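Local coordinates for protein trypsin inhibitor BGIT (Momordica charantia, PDB 1VBW) that probably blocks trypsin-like serine proteases by presenting an exposed binding loop to the enzyme's active site, as in other potato type I inhibitors, at residues S40-D45 and R52-E57. Residues are numbered along the deposited sequence; the frame is centred on the assembly and turned at random. Where two conformers were deposited one is given.
Sequences SGATKD and RVWVTE
R52 sets off with CG anti to its own carbonyl carbon (chi1 -67°) and then runs extended from CG to NE, which carries its guanidinium to T43, while T43, in one of its two conformers, turns OG1 between its backbone N and carbonyl carbon (chi1 56°) to meet it. The two side chains cross at about a right angle. NH2 of R52 lies 2.9 Å from T43 O, in the carbonyl plane and on a lone pair, though that oxygen is tilted slightly from the guanidinium plane. A weak bond from R52 NH1 to T43 O, at 3.3 Å, makes the grip bifurcated. In that conformer T43 OG1 sits at the guanidinium edge, in its plane, accepting a weak bond from R52 NH2 (3.1 Å) and donating to D45 OD2 (2.8 Å) from above the carboxylate. Water 1 links R52 NH1 to D45 O. A42 CB packs over the centre of one guanidinium face, 3.4 Å from R52 CZ. The same methyl also touches W54 CH2 at 4.0 Å, and G41 N reaches the indole edge. An alanine in place of R52 would probably leave T43 O without its strongest cross-segment donor and the A42 methyl without its flat partner, allowing the loop to move more. In this family such an arginine-threonine-acid network stiffens the protease-binding loop; by analogy with its relatives, K44 and D45 probably flank the scissile bond. R50 forms a salt bridge with D45 OD2; R52 NH2, 4.3 Å from that oxygen, does not. Thus 40-45, in the loop joining two parallel strands, is braced from 50-55, the central strand of the sheet, with 32-37 parallel on one side and the short 66-67 antiparallel on the other.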
loop_
_atom_site.group_PDB
_atom_site.type_symbol
_atom_site.label_atom_id
_atom_site.label_comp_id
_atom_site.label_asym_id
_atom_site.label_seq_id
_atom_site.Cartn_x
_atom_site.Cartn_y
_atom_site.Cartn_z
ATOM N N SER A 40 12.513 6.688 -0.093
ATOM C CA SER A 40 12.513 7.577 1.063
ATOM C C SER A 40 12.536 6.847 2.408
ATOM O O SER A 40 12.750 7.577 3.413
ATOM C CB SER A 40 11.288 8.473 1.027
ATOM O OG SER A 40 10.111 7.701 1.221
ATOM N N GLY A 41 12.432 5.544 2.399
ATOM C CA GLY A 41 12.616 4.966 3.769
ATOM C C GLY A 41 11.331 4.990 4.575
ATOM O O GLY A 41 10.497 5.914 4.538
ATOM N N ALA A 42 11.173 3.984 5.386
ATOM C CA ALA A 42 9.993 3.824 6.261
ATOM C C ALA A 42 10.404 2.812 7.314
ATOM O O ALA A 42 11.310 1.993 7.100
ATOM C CB ALA A 42 8.784 3.341 5.491
ATOM N N THR A 43 9.737 2.847 8.472
ATOM C CA THR A 43 10.169 1.998 9.586
ATOM C C THR A 43 10.177 0.558 9.197
ATOM O O THR A 43 9.255 0.014 8.586
ATOM C CB THR A 43 9.309 2.115 10.858
ATOM O OG1 THR A 43 7.959 1.831 10.510
ATOM C CG2 THR A 43 9.449 3.513 11.464
ATOM N N LYS A 44 11.238 -0.132 9.636
ATOM C CA LYS A 44 11.386 -1.545 9.299
ATOM C C LYS A 44 10.751 -2.464 10.319
ATOM O O LYS A 44 11.357 -3.459 10.710
ATOM C CB LYS A 44 12.863 -1.879 9.137
ATOM C CG LYS A 44 13.472 -1.115 7.985
ATOM C CD LYS A 44 12.989 -1.669 6.683
ATOM C CE LYS A 44 13.831 -1.207 5.511
ATOM N NZ LYS A 44 13.398 -1.721 4.208
ATOM N N ASP A 45 9.548 -2.215 10.726
ATOM C CA ASP A 45 8.751 -3.011 11.642
ATOM C C ASP A 45 7.566 -3.614 10.848
ATOM O O ASP A 45 7.461 -3.451 9.617
ATOM C CB ASP A 45 8.294 -2.262 12.865
ATOM C CG ASP A 45 7.391 -1.096 12.560
ATOM O OD1 ASP A 45 6.853 -0.506 13.558
ATOM O OD2 ASP A 45 7.228 -0.735 11.376
ATOM N N ARG A 52 1.900 0.118 2.797
ATOM C CA ARG A 52 2.721 1.113 2.109
ATOM C C ARG A 52 2.484 1.064 0.614
ATOM O O ARG A 52 2.539 -0.028 0.027
ATOM C CB ARG A 52 4.189 0.886 2.453
ATOM C CG ARG A 52 4.406 1.203 3.936
ATOM C CD ARG A 52 5.794 0.980 4.403
ATOM N NE ARG A 52 5.878 1.608 5.729
ATOM C CZ ARG A 52 6.694 0.903 6.546
ATOM N NH1 ARG A 52 7.226 -0.167 6.018
ATOM N NH2 ARG A 52 6.849 1.419 7.697
ATOM N N VAL A 53 2.266 2.197 0.025
ATOM C CA VAL A 53 2.078 2.365 -1.392
ATOM C C VAL A 53 3.266 3.179 -1.912
ATOM O O VAL A 53 3.298 4.377 -1.741
ATOM C CB VAL A 53 0.746 3.021 -1.727
ATOM C CG1 VAL A 53 0.591 3.156 -3.242
ATOM C CG2 VAL A 53 -0.420 2.203 -1.148
ATOM N N TRP A 54 4.233 2.443 -2.492
ATOM C CA TRP A 54 5.477 3.058 -2.921
ATOM C C TRP A 54 5.301 3.637 -4.327
ATOM O O TRP A 54 4.930 2.890 -5.233
ATOM C CB TRP A 54 6.591 2.029 -2.934
ATOM C CG TRP A 54 6.958 1.525 -1.566
ATOM C CD1 TRP A 54 6.579 0.340 -0.978
ATOM C CD2 TRP A 54 7.835 2.194 -0.657
ATOM N NE1 TRP A 54 7.159 0.248 0.282
ATOM C CE2 TRP A 54 7.935 1.367 0.496
ATOM C CE3 TRP A 54 8.540 3.383 -0.682
ATOM C CZ2 TRP A 54 8.714 1.727 1.612
ATOM C CZ3 TRP A 54 9.321 3.744 0.410
ATOM C CH2 TRP A 54 9.398 2.905 1.519
ATOM N N VAL A 55 5.586 4.921 -4.477
ATOM C CA VAL A 55 5.274 5.615 -5.731
ATOM C C VAL A 55 6.529 6.273 -6.298
ATOM O O VAL A 55 7.503 6.625 -5.625
ATOM C CB VAL A 55 4.184 6.650 -5.556
ATOM C CG1 VAL A 55 2.856 5.979 -5.160
ATOM C CG2 VAL A 55 4.549 7.747 -4.593
ATOM N N THR A 56 6.464 6.477 -7.630
ATOM C CA THR A 56 7.467 7.263 -8.342
ATOM C C THR A 56 7.280 8.749 -8.021
ATOM O O THR A 56 6.334 9.194 -7.382
ATOM C CB THR A 56 7.342 7.060 -9.853
ATOM O OG1 THR A 56 6.143 7.741 -10.261
ATOM C CG2 THR A 56 7.338 5.611 -10.246
ATOM N N GLU A 57 8.179 9.561 -8.595
ATOM C CA GLU A 57 8.081 11.026 -8.491
ATOM C C GLU A 57 6.832 11.578 -9.144
ATOM O O GLU A 57 6.416 12.704 -8.845
ATOM C CB GLU A 57 9.415 11.558 -9.061
ATOM C CG GLU A 57 9.772 11.204 -10.495
ATOM C CD GLU A 57 10.113 9.768 -10.834
ATOM O OE1 GLU A 57 10.390 8.926 -9.923
ATOM O OE2 GLU A 57 10.071 9.355 -12.022
HETATM O O HOH W 1 8.741 -2.830 7.035
#